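Side-chain contacts in putative uncharacterized protein ORP (Desulfovibrio gigas, PDB 2WFB), which is of unexplained function but probably holds or helps assemble a mixed molybdenum-copper sulphide cluster, being seen here without that cluster: residues A55-A60 with F81-A86; T10-G15 with V20-G25; G29-D34 with M38-V43. All coordinates share one frame; numbering follows the deposited sequence.

How the contacts relate
The three contacts illustrate how a small alpha/beta fold is tied together around one mixed sheet of order 40-44, 29-34, 6-11, 68-72, 90-92. Along the chain they come in series: contact 2 fastens the loop that follows strand 6-11, contact 3 pairs the next two strands as a hairpin, and contact 1 packs two later helices. Contacts 2 and 3 share the sheet, their centres about 11 Å apart, with Ala11 N close to Gly29 O at 2.8 Å. The centres of contacts 1 and 3 lie about 18 Å apart, on opposite sides of the chain's centre. Phe24 of contact 2 and Phe30 of contact 3 both reach Ala59, so strands, loop and helices meet in one apolar interior.

Contact 1 of 3, residues A55-A60 with F81-A86; sequences AGINAA and FQALQA. With PO4 (phosphate ion), chain C.
Ala60 and Ala83 show how small side chains let two helices lie side by side: their CB atoms meet at 3.7 Å, each methyl directed at the opposite helix. The short axes of 55-60 and 81-86 approach to 8.7 Å and run nearly parallel, crossing at -18°. Leu84 adds the second close touch. Its CA-CB bond does not aim at the partner helix, yet with CG anti to the carbonyl carbon (chi1 -64°) the CD2 branch swings in and comes within 4.0 Å of Ala60 CB. One methyl, that of Ala60, thus serves both partners, and Ala60 and Leu84 are buried. The other end is looser. Ile57 turns only a flank to its partner, CG1 standing 4.4 Å from Ala83 CB, and Ile57, like Ala83, is partly exposed. Just 141 Å² is buried altogether, all of the contact apolar.

At the start of 55-60 the backbone meets an anion instead. Gly56 N donates to phosphate O1 at 2.9 Å and Ala55 N to O4 at 3.0 Å, a setting consistent with the positive end of the helix dipole; Arg26 also binds this ion, which probably came from the crystallisation liquor. Within the fold, helix 55-66 and helix 78-86 flank strand 68-72 in sequence; Leu84 also touches Phe24 and, together with Phe81, packs on Val91 of strand 90-92.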
ATOM      1  N   ALA A  55       3.676   5.759 -12.752  1.00 18.31           N
ATOM      2  CA  ALA A  55       4.228   5.452 -11.436  1.00 17.27           C
ATOM      3  C   ALA A  55       3.350   4.459 -10.648  1.00 17.36           C
ATOM      4  O   ALA A  55       3.864   3.561 -10.008  1.00 17.68           O
ATOM      5  CB  ALA A  55       4.466   6.711 -10.649  1.00 17.38           C
ATOM      6  N   GLY A  56       2.031   4.573 -10.749  1.00 17.39           N
ATOM      7  CA  GLY A  56       1.146   3.691  -9.998  1.00 17.17           C
ATOM      8  C   GLY A  56       1.081   2.308 -10.583  1.00 17.46           C
ATOM      9  O   GLY A  56       0.905   1.339  -9.863  1.00 17.50           O
ATOM     10  N   ILE A  57       1.201   2.212 -11.905  1.00 17.44           N
ATOM     11  CA  ILE A  57       1.404   0.928 -12.571  1.00 17.33           C
ATOM     12  C   ILE A  57       2.720   0.270 -12.122  1.00 17.36           C
ATOM     13  O   ILE A  57       2.736  -0.906 -11.764  1.00 17.42           O
ATOM     14  CB  ILE A  57       1.264   1.070 -14.110  1.00 17.10           C
ATOM     15  CG1 ILE A  57      -0.211   1.322 -14.442  1.00 17.82           C
ATOM     16  CG2 ILE A  57       1.749  -0.170 -14.805  1.00 17.63           C
ATOM     17  CD1 ILE A  57      -0.488   1.993 -15.759  1.00 24.95           C
ATOM     18  N   ASN A  58       3.802   1.034 -12.069  1.00 17.41           N
ATOM     19  CA  ASN A  58       5.062   0.469 -11.589  1.00 17.87           C
ATOM     20  C   ASN A  58       5.005   0.038 -10.131  1.00 17.51           C
ATOM     21  O   ASN A  58       5.569  -0.978  -9.761  1.00 16.95           O
ATOM     22  CB  ASN A  58       6.204   1.462 -11.764  1.00 18.05           C
ATOM     23  CG  ASN A  58       7.570   0.819 -11.576  1.00 19.82           C
ATOM     24  OD1 ASN A  58       8.263   1.045 -10.564  1.00 20.65           O
ATOM     25  ND2 ASN A  58       7.962   0.006 -12.546  1.00 18.91           N
ATOM     26  N   ALA A  59       4.350   0.839  -9.295  1.00 17.21           N
ATOM     27  CA  ALA A  59       4.226   0.547  -7.879  1.00 17.04           C
ATOM     28  C   ALA A  59       3.390  -0.712  -7.655  1.00 17.01           C
ATOM     29  O   ALA A  59       3.741  -1.556  -6.819  1.00 17.12           O
ATOM     30  CB  ALA A  59       3.634   1.758  -7.132  1.00 16.52           C
ATOM     31  N   ALA A  60       2.309  -0.861  -8.430  1.00 17.09           N
ATOM     32  CA  ALA A  60       1.467  -2.052  -8.370  1.00 17.46           C
ATOM     33  C   ALA A  60       2.269  -3.313  -8.697  1.00 18.45           C
ATOM     34  O   ALA A  60       2.089  -4.359  -8.051  1.00 18.78           O
ATOM     35  CB  ALA A  60       0.278  -1.903  -9.287  1.00 17.45           C
ATOM     36  N   PHE A  81      -5.384   1.943  -9.482  1.00 16.20           N
ATOM     37  CA  PHE A  81      -6.429   1.115  -8.896  1.00 17.16           C
ATOM     38  C   PHE A  81      -6.713  -0.139  -9.734  1.00 17.60           C
ATOM     39  O   PHE A  81      -6.860  -1.232  -9.179  1.00 16.95           O
ATOM     40  CB  PHE A  81      -7.733   1.885  -8.692  1.00 17.35           C
ATOM     41  CG  PHE A  81      -8.694   1.184  -7.772  1.00 18.91           C
ATOM     42  CD1 PHE A  81      -8.590   1.353  -6.391  1.00 18.91           C
ATOM     43  CD2 PHE A  81      -9.677   0.333  -8.280  1.00 20.56           C
ATOM     44  CE1 PHE A  81      -9.437   0.702  -5.533  1.00 21.26           C
ATOM     45  CE2 PHE A  81     -10.553  -0.338  -7.419  1.00 21.54           C
ATOM     46  CZ  PHE A  81     -10.431  -0.164  -6.050  1.00 21.83           C
ATOM     47  N   GLN A  82      -6.812   0.025 -11.053  1.00 17.46           N
ATOM     48  CA  GLN A  82      -7.056  -1.110 -11.965  1.00 18.36           C
ATOM     49  C   GLN A  82      -5.919  -2.138 -11.909  1.00 17.89           C
ATOM     50  O   GLN A  82      -6.162  -3.351 -11.881  1.00 17.67           O
ATOM     51  CB  GLN A  82      -7.208  -0.606 -13.396  1.00 19.38           C
ATOM     52  CG  GLN A  82      -7.176  -1.718 -14.431  1.00 24.21           C
ATOM     53  CD  GLN A  82      -6.914  -1.207 -15.823  1.00 33.10           C
ATOM     54  OE1 GLN A  82      -7.485  -0.187 -16.252  1.00 37.03           O
ATOM     55  NE2 GLN A  82      -6.044  -1.913 -16.554  1.00 35.90           N
ATOM     56  N   ALA A  83      -4.684  -1.636 -11.891  1.00 17.00           N
ATOM     57  CA  ALA A  83      -3.501  -2.469 -11.776  1.00 16.48           C
ATOM     58  C   ALA A  83      -3.481  -3.266 -10.456  1.00 16.96           C
ATOM     59  O   ALA A  83      -3.145  -4.450 -10.467  1.00 16.65           O
ATOM     60  CB  ALA A  83      -2.261  -1.626 -11.927  1.00 16.45           C
ATOM     61  N   LEU A  84      -3.848  -2.632  -9.337  1.00 16.22           N
ATOM     62  CA  LEU A  84      -3.996  -3.326  -8.035  1.00 16.09           C
ATOM     63  C   LEU A  84      -5.080  -4.415  -8.018  1.00 16.81           C
ATOM     64  O   LEU A  84      -4.848  -5.523  -7.509  1.00 17.19           O
ATOM     65  CB  LEU A  84      -4.229  -2.328  -6.885  1.00 15.72           C
ATOM     66  CG  LEU A  84      -3.078  -1.371  -6.623  1.00 13.95           C
ATOM     67  CD1 LEU A  84      -3.570  -0.161  -5.815  1.00 14.12           C
ATOM     68  CD2 LEU A  84      -1.936  -2.083  -5.932  1.00 13.86           C
ATOM     69  N   GLN A  85      -6.252  -4.107  -8.564  1.00 17.58           N
ATOM     70  CA  GLN A  85      -7.311  -5.088  -8.731  1.00 19.05           C
ATOM     71  C   GLN A  85      -6.804  -6.250  -9.592  1.00 19.08           C
ATOM     72  O   GLN A  85      -6.948  -7.417  -9.198  1.00 19.53           O
ATOM     73  CB  GLN A  85      -8.492  -4.462  -9.432  1.00 19.37           C
ATOM     74  CG  GLN A  85      -9.362  -3.625  -8.559  1.00 25.26           C
ATOM     75  CD  GLN A  85     -10.708  -3.372  -9.225  1.00 30.30           C
ATOM     76  OE1 GLN A  85     -11.745  -3.576  -8.612  1.00 34.89           O
ATOM     77  NE2 GLN A  85     -10.689  -2.949 -10.495  1.00 32.14           N
ATOM     78  N   ALA A  86      -6.188  -5.917 -10.742  1.00 18.46           N
ATOM     79  CA  ALA A  86      -5.592  -6.918 -11.636  1.00 18.20           C
ATOM     80  C   ALA A  86      -4.635  -7.840 -10.867  1.00 18.26           C
ATOM     81  O   ALA A  86      -4.672  -9.060 -11.036  1.00 19.53           O
ATOM     82  CB  ALA A  86      -4.881  -6.256 -12.836  1.00 18.00           C
TER
HETATM   83  P   PO4 C1122       1.135   8.428 -12.035  1.00 28.81           P
HETATM   84  O1  PO4 C1122       0.722   7.002 -11.762  1.00 30.18           O
HETATM   85  O2  PO4 C1122       0.076   9.038 -12.907  1.00 30.70           O
HETATM   86  O3  PO4 C1122       1.332   9.153 -10.713  1.00 31.76           O
HETATM   87  O4  PO4 C1122       2.462   8.468 -12.740  1.00 29.50           O

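Contact 2 of 3, residues T10-G15 with V20-G25. With PO4 (phosphate ion), chain B.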
ATOM      1  N   THR A  10       1.597   2.216   2.259  1.00 12.76           N
ATOM      2  CA  THR A  10       2.418   3.309   1.709  1.00 13.60           C
ATOM      3  C   THR A  10       3.101   4.091   2.823  1.00 14.39           C
ATOM      4  O   THR A  10       2.489   4.415   3.836  1.00 13.95           O
ATOM      5  CB  THR A  10       1.623   4.254   0.807  1.00 13.44           C
ATOM      6  OG1 THR A  10       0.493   4.769   1.530  1.00 13.88           O
ATOM      7  CG2 THR A  10       1.125   3.511  -0.425  1.00 15.48           C
ATOM      8  N   ALA A  11       4.394   4.367   2.642  1.00 15.09           N
ATOM      9  CA  ALA A  11       5.210   4.856   3.733  1.00 15.72           C
ATOM     10  C   ALA A  11       6.178   5.928   3.253  1.00 17.11           C
ATOM     11  O   ALA A  11       6.592   5.940   2.094  1.00 16.84           O
ATOM     12  CB  ALA A  11       5.955   3.714   4.381  1.00 14.26           C
ATOM     13  N   GLU A  12       6.539   6.821   4.163  1.00 18.52           N
ATOM     14  CA  GLU A  12       7.399   7.942   3.847  1.00 20.75           C
ATOM     15  C   GLU A  12       8.868   7.556   4.049  1.00 22.42           C
ATOM     16  O   GLU A  12       9.775   8.321   3.716  1.00 23.73           O
ATOM     17  CB  GLU A  12       6.943   9.180   4.673  1.00 21.19           C
ATOM     18  CG  GLU A  12       5.715   9.885   4.023  1.00 23.03           C
ATOM     19  CD  GLU A  12       4.746  10.554   4.989  1.00 26.38           C
ATOM     20  OE1 GLU A  12       5.032  10.656   6.195  1.00 26.69           O
ATOM     21  OE2 GLU A  12       3.677  11.003   4.527  1.00 26.18           O
ATOM     22  N   GLY A  13       9.082   6.329   4.525  1.00 22.99           N
ATOM     23  CA  GLY A  13      10.384   5.777   4.881  1.00 23.23           C
ATOM     24  C   GLY A  13      10.181   4.558   5.795  1.00 24.07           C
ATOM     25  O   GLY A  13       9.040   4.161   6.074  1.00 23.04           O
ATOM     26  N   PRO A  14      11.277   3.956   6.276  1.00 24.43           N
ATOM     27  CA  PRO A  14      11.168   2.709   7.073  1.00 24.76           C
ATOM     28  C   PRO A  14      10.607   2.929   8.487  1.00 24.83           C
ATOM     29  O   PRO A  14      10.709   4.028   9.011  1.00 25.29           O
ATOM     30  CB  PRO A  14      12.618   2.191   7.150  1.00 25.06           C
ATOM     31  CG  PRO A  14      13.440   3.084   6.232  1.00 25.24           C
ATOM     32  CD  PRO A  14      12.672   4.365   6.031  1.00 24.82           C
ATOM     33  N   GLY A  15      10.003   1.898   9.083  1.00 24.83           N
ATOM     34  CA  GLY A  15       9.572   1.964  10.477  1.00 24.32           C
ATOM     35  C   GLY A  15       8.077   1.845  10.661  1.00 24.46           C
ATOM     36  O   GLY A  15       7.304   2.409   9.889  1.00 24.94           O
ATOM     37  N   VAL A  20       1.639   6.934   7.411  1.00 13.77           N
ATOM     38  CA  VAL A  20       1.343   6.475   6.073  1.00 14.85           C
ATOM     39  C   VAL A  20       1.504   7.645   5.076  1.00 15.30           C
ATOM     40  O   VAL A  20       1.127   8.811   5.363  1.00 14.94           O
ATOM     41  CB  VAL A  20      -0.031   5.650   5.912  1.00 15.43           C
ATOM     42  CG1 VAL A  20      -0.622   5.184   7.218  1.00 13.02           C
ATOM     43  CG2 VAL A  20      -1.042   6.310   5.038  1.00 15.53           C
ATOM     44  N   ASP A  21       2.138   7.342   3.954  1.00 14.77           N
ATOM     45  CA  ASP A  21       2.283   8.295   2.858  1.00 15.48           C
ATOM     46  C   ASP A  21       0.901   8.424   2.222  1.00 15.71           C
ATOM     47  O   ASP A  21       0.346   7.413   1.811  1.00 16.19           O
ATOM     48  CB  ASP A  21       3.273   7.720   1.838  1.00 15.85           C
ATOM     49  CG  ASP A  21       3.855   8.778   0.901  1.00 18.85           C
ATOM     50  OD1 ASP A  21       3.106   9.640   0.393  1.00 17.56           O
ATOM     51  OD2 ASP A  21       5.083   8.736   0.683  1.00 19.71           O
ATOM     52  N   PRO A  22       0.342   9.657   2.110  1.00 15.99           N
ATOM     53  CA  PRO A  22      -0.958   9.805   1.440  1.00 16.40           C
ATOM     54  C   PRO A  22      -0.950   9.383  -0.035  1.00 16.50           C
ATOM     55  O   PRO A  22      -2.005   9.185  -0.612  1.00 16.69           O
ATOM     56  CB  PRO A  22      -1.267  11.307   1.536  1.00 16.21           C
ATOM     57  CG  PRO A  22      -0.301  11.859   2.472  1.00 17.32           C
ATOM     58  CD  PRO A  22       0.886  10.954   2.537  1.00 16.27           C
ATOM     59  N   ARG A  23       0.226   9.240  -0.632  1.00 15.40           N
ATOM     60  CA  ARG A  23       0.295   8.957  -2.053  1.00 15.22           C
ATOM     61  C   ARG A  23       0.641   7.516  -2.275  1.00 14.55           C
ATOM     62  O   ARG A  23       1.251   6.862  -1.415  1.00 14.15           O
ATOM     63  CB  ARG A  23       1.337   9.841  -2.716  1.00 16.28           C
ATOM     64  CG  ARG A  23       0.915  11.260  -2.723  1.00 18.92           C
ATOM     65  CD  ARG A  23       2.118  12.115  -2.737  1.00 25.32           C
ATOM     66  NE  ARG A  23       2.462  12.334  -4.105  1.00 26.39           N
ATOM     67  CZ  ARG A  23       3.675  12.611  -4.556  1.00 26.41           C
ATOM     68  NH1 ARG A  23       4.722  12.691  -3.744  1.00 29.21           N
ATOM     69  NH2 ARG A  23       3.822  12.800  -5.838  1.00 20.62           N
ATOM     70  N   PHE A  24       0.230   7.008  -3.422  1.00 14.40           N
ATOM     71  CA  PHE A  24       0.497   5.616  -3.747  1.00 13.78           C
ATOM     72  C   PHE A  24       1.645   5.421  -4.742  1.00 14.09           C
ATOM     73  O   PHE A  24       2.702   4.929  -4.371  1.00 14.70           O
ATOM     74  CB  PHE A  24      -0.753   4.871  -4.217  1.00 12.34           C
ATOM     75  CG  PHE A  24      -0.432   3.516  -4.786  1.00 13.70           C
ATOM     76  CD1 PHE A  24       0.105   2.513  -3.964  1.00 11.30           C
ATOM     77  CD2 PHE A  24      -0.583   3.261  -6.144  1.00 12.81           C
ATOM     78  CE1 PHE A  24       0.436   1.275  -4.489  1.00 13.09           C
ATOM     79  CE2 PHE A  24      -0.242   2.024  -6.664  1.00 14.54           C
ATOM     80  CZ  PHE A  24       0.267   1.020  -5.808  1.00 13.83           C
ATOM     81  N   GLY A  25       1.442   5.803  -6.004  1.00 14.46           N
ATOM     82  CA  GLY A  25       2.439   5.554  -7.049  1.00 14.00           C
ATOM     83  C   GLY A  25       3.785   6.187  -6.773  1.00 14.68           C
ATOM     84  O   GLY A  25       4.830   5.623  -7.128  1.00 14.33           O
TER
HETATM   85  P   PO4 B1121      -1.227   7.314  -8.450  1.00 20.16           P
HETATM   86  O1  PO4 B1121      -0.950   7.316  -7.003  1.00 20.13           O
HETATM   87  O2  PO4 B1121      -2.602   6.770  -8.653  1.00 22.11           O
HETATM   88  O3  PO4 B1121      -1.124   8.696  -8.988  1.00 20.78           O
HETATM   89  O4  PO4 B1121      -0.221   6.426  -9.142  1.00 21.45           O
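Thr10 and Asp21 are brought together by two torsions: Thr10 holds OG1 between its backbone N and carbonyl carbon (chi1 56°), facing Asp21 O, while Asp21 carries CG anti to its own N (chi1 -161°), which brings its carboxylate beside Ala11 O and Glu12, OD2 lying 3.6 Å from Glu12 CG. The hydroxyl of Thr10 gives its proton to Asp21 O, with OG1 and O 2.7 Å apart and the donor in the carbonyl plane. A second bond returns from Asp21 N to Thr10 O at 3.0 Å, but here the donor stands well above the carbonyl plane. The methyl of Thr10 takes another direction, CG2 meeting the edge of the Phe24 ring at CD1, 3.8 Å away. On the exposed side, the carboxylate of Glu12 leans over the loop, OE2 lying 3.4 Å from Pro22 CD; it also stands near that of Asp21, their planes 62° apart, which would probably raise the cost of carrying both charges.

Both carboxylate oxygens of Asp21 accept a backbone N-H, OD2 from Ala28 N and OD1 from Arg23 N at 3.1 Å. Beyond Phe24, Gly25 N binds a phosphate ion that Gly77 and Lys120 also hold. The Asp21 OD1 to Arg23 N bond makes an Asx turn within the loop, and the paired Thr10-Asp21 bonds tie that loop to the end of strand 6-11.

Contact 3 of 3, residues G29-D34 with M38-V43; sequences GFVVVD and MAAEYV
Val32 and Glu41 form a central hydrogen-bonded pair of an antiparallel beta hairpin, in which strand 29-34 turns back as strand 40-44, the outermost strand on this side of the chain's sheet. The short segment axes lie 4.7 Å apart and their directions differ by 163°.

Backbone hydrogen bonds come first. Phe30 pairs with Val43 and Val32 with Glu41, each pair joined by two reciprocal bonds; Val43 N reaches Phe30 O at 2.8 Å, nearly straight. Asp34 N adds a further bond to Ala39 O, at 2.8 Å, toward the turn. CA-H...O contacts supplement these bonds, among them Met38 CA to Asp34 O at 3.0 Å.

The aromatic contact belongs to the face that carries Val31, Val33, Ala40 and Tyr42. Tyr42 has CG anti to its backbone N (chi1 180°), which lays the ring along the neighbouring strand toward Gly29. Val31 CG2 meets the ring edge at Tyr42 CD1, 4.0 Å away, and at the far end Tyr42 OH lies 3.4 Å from Gly29 CA.

Side chains alternate between the two faces of the sheet, and apolar contacts form on each. On the face of Phe30, Val32, Glu41 and Val43, Val32 CG2 and Val43 CG2 meet at 3.7 Å. The aliphatic CG of Glu41 lies against Val32 CB. Helix 55-66 covers part of this face: Phe30 packs on Ala59 and Leu63, and Val43 on Val62. On the opposite face helix 100-108 lies against Val31 and Val33 through Val100 and Val104. Here packing is tighter than usual van der Waals contact: Val33 CG1 presses on Ala40 CB at 3.4 Å.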
ATOM      1  N   GLY A  29       8.037   4.474  -0.347  1.00 13.19           N
ATOM      2  CA  GLY A  29       8.137   3.035  -0.260  1.00 12.87           C
ATOM      3  C   GLY A  29       6.917   2.468   0.436  1.00 13.14           C
ATOM      4  O   GLY A  29       5.925   3.174   0.650  1.00 12.60           O
ATOM      5  N   PHE A  30       7.011   1.188   0.796  1.00 13.16           N
ATOM      6  CA  PHE A  30       5.920   0.425   1.400  1.00 13.42           C
ATOM      7  C   PHE A  30       6.495  -0.363   2.535  1.00 13.87           C
ATOM      8  O   PHE A  30       7.505  -1.045   2.367  1.00 14.11           O
ATOM      9  CB  PHE A  30       5.300  -0.576   0.412  1.00 13.19           C
ATOM     10  CG  PHE A  30       4.985   0.014  -0.928  1.00 14.00           C
ATOM     11  CD1 PHE A  30       3.868   0.805  -1.104  1.00 15.92           C
ATOM     12  CD2 PHE A  30       5.826  -0.209  -2.010  1.00 15.83           C
ATOM     13  CE1 PHE A  30       3.585   1.385  -2.346  1.00 17.98           C
ATOM     14  CE2 PHE A  30       5.540   0.367  -3.252  1.00 19.75           C
ATOM     15  CZ  PHE A  30       4.415   1.152  -3.412  1.00 19.33           C
ATOM     16  N   VAL A  31       5.866  -0.260   3.694  1.00 14.16           N
ATOM     17  CA  VAL A  31       6.150  -1.173   4.778  1.00 15.38           C
ATOM     18  C   VAL A  31       5.195  -2.348   4.579  1.00 16.40           C
ATOM     19  O   VAL A  31       3.975  -2.173   4.579  1.00 16.98           O
ATOM     20  CB  VAL A  31       5.938  -0.519   6.156  1.00 15.55           C
ATOM     21  CG1 VAL A  31       6.062  -1.572   7.290  1.00 16.46           C
ATOM     22  CG2 VAL A  31       6.938   0.573   6.377  1.00 14.98           C
ATOM     23  N   VAL A  32       5.760  -3.532   4.367  1.00 17.33           N
ATOM     24  CA  VAL A  32       4.987  -4.742   4.130  1.00 18.56           C
ATOM     25  C   VAL A  32       5.010  -5.598   5.400  1.00 19.95           C
ATOM     26  O   VAL A  32       6.084  -5.954   5.868  1.00 19.70           O
ATOM     27  CB  VAL A  32       5.579  -5.566   2.977  1.00 18.06           C
ATOM     28  CG1 VAL A  32       4.696  -6.809   2.717  1.00 18.01           C
ATOM     29  CG2 VAL A  32       5.706  -4.715   1.724  1.00 19.02           C
ATOM     30  N   VAL A  33       3.841  -5.915   5.948  1.00 22.04           N
ATOM     31  CA  VAL A  33       3.769  -6.629   7.241  1.00 25.45           C
ATOM     32  C   VAL A  33       2.969  -7.916   7.122  1.00 27.65           C
ATOM     33  O   VAL A  33       1.952  -7.970   6.423  1.00 27.67           O
ATOM     34  CB  VAL A  33       3.143  -5.768   8.393  1.00 25.52           C
ATOM     35  CG1 VAL A  33       4.038  -4.624   8.767  1.00 26.95           C
ATOM     36  CG2 VAL A  33       1.829  -5.216   7.982  1.00 26.66           C
ATOM     37  N   ASP A  34       3.439  -8.954   7.806  1.00 30.19           N
ATOM     38  CA  ASP A  34       2.720 -10.209   7.878  1.00 32.80           C
ATOM     39  C   ASP A  34       1.775 -10.119   9.069  1.00 33.46           C
ATOM     40  O   ASP A  34       2.240 -10.069  10.216  1.00 33.86           O
ATOM     41  CB  ASP A  34       3.713 -11.337   8.089  1.00 33.72           C
ATOM     42  CG  ASP A  34       3.098 -12.719   7.916  1.00 37.02           C
ATOM     43  OD1 ASP A  34       1.852 -12.889   7.961  1.00 38.32           O
ATOM     44  OD2 ASP A  34       3.901 -13.660   7.741  1.00 42.21           O
ATOM     45  N   MET A  38       3.730 -10.721  13.534  1.00 42.45           N
ATOM     46  CA  MET A  38       3.940  -9.555  12.646  1.00 40.88           C
ATOM     47  C   MET A  38       5.359  -9.131  12.186  1.00 38.75           C
ATOM     48  O   MET A  38       5.873  -8.082  12.583  1.00 38.94           O
ATOM     49  CB  MET A  38       3.321  -8.366  13.412  1.00 41.38           C
ATOM     50  CG  MET A  38       2.742  -7.229  12.582  1.00 44.66           C
ATOM     51  SD  MET A  38       1.371  -6.333  13.407  1.00 49.84           S
ATOM     52  CE  MET A  38       1.829  -4.643  12.998  1.00 47.77           C
ATOM     53  N   ALA A  39       5.977  -9.903  11.313  1.00 36.23           N
ATOM     54  CA  ALA A  39       7.222  -9.479  10.703  1.00 33.89           C
ATOM     55  C   ALA A  39       6.948  -8.356   9.680  1.00 32.31           C
ATOM     56  O   ALA A  39       5.890  -8.324   9.053  1.00 31.66           O
ATOM     57  CB  ALA A  39       7.914 -10.654  10.049  1.00 33.71           C
ATOM     58  N   ALA A  40       7.901  -7.436   9.543  1.00 30.38           N
ATOM     59  CA  ALA A  40       7.793  -6.321   8.603  1.00 28.40           C
ATOM     60  C   ALA A  40       9.079  -6.089   7.800  1.00 27.21           C
ATOM     61  O   ALA A  40      10.178  -6.291   8.308  1.00 27.35           O
ATOM     62  CB  ALA A  40       7.407  -5.056   9.359  1.00 28.30           C
ATOM     63  N   GLU A  41       8.945  -5.664   6.549  1.00 24.92           N
ATOM     64  CA  GLU A  41      10.096  -5.213   5.772  1.00 23.24           C
ATOM     65  C   GLU A  41       9.743  -3.881   5.110  1.00 21.76           C
ATOM     66  O   GLU A  41       8.569  -3.548   4.985  1.00 21.66           O
ATOM     67  CB  GLU A  41      10.503  -6.249   4.707  1.00 23.82           C
ATOM     68  CG  GLU A  41       9.397  -6.582   3.710  1.00 26.23           C
ATOM     69  CD  GLU A  41       9.849  -7.412   2.496  1.00 30.87           C
ATOM     70  OE1 GLU A  41       8.967  -7.734   1.654  1.00 33.69           O
ATOM     71  OE2 GLU A  41      11.052  -7.737   2.385  1.00 29.67           O
ATOM     72  N   TYR A  42      10.759  -3.127   4.702  1.00 19.96           N
ATOM     73  CA  TYR A  42      10.564  -1.910   3.936  1.00 19.07           C
ATOM     74  C   TYR A  42      10.969  -2.128   2.481  1.00 18.49           C
ATOM     75  O   TYR A  42      12.091  -2.557   2.194  1.00 19.14           O
ATOM     76  CB  TYR A  42      11.328  -0.732   4.570  1.00 19.03           C
ATOM     77  CG  TYR A  42      11.172   0.560   3.809  1.00 18.09           C
ATOM     78  CD1 TYR A  42      10.014   1.315   3.921  1.00 20.64           C
ATOM     79  CD2 TYR A  42      12.184   1.017   2.971  1.00 21.17           C
ATOM     80  CE1 TYR A  42       9.857   2.509   3.217  1.00 21.14           C
ATOM     81  CE2 TYR A  42      12.047   2.193   2.254  1.00 20.91           C
ATOM     82  CZ  TYR A  42      10.884   2.934   2.384  1.00 22.44           C
ATOM     83  OH  TYR A  42      10.756   4.100   1.687  1.00 23.18           O
ATOM     84  N   VAL A  43      10.040  -1.859   1.574  1.00 17.78           N
ATOM     85  CA  VAL A  43      10.228  -2.019   0.133  1.00 17.53           C
ATOM     86  C   VAL A  43      10.355  -0.618  -0.463  1.00 18.13           C
ATOM     87  O   VAL A  43       9.409   0.172  -0.429  1.00 16.63           O
ATOM     88  CB  VAL A  43       9.062  -2.819  -0.524  1.00 17.26           C
ATOM     89  CG1 VAL A  43       9.232  -2.927  -2.038  1.00 16.39           C
ATOM     90  CG2 VAL A  43       8.982  -4.223   0.062  1.00 17.76           C
TER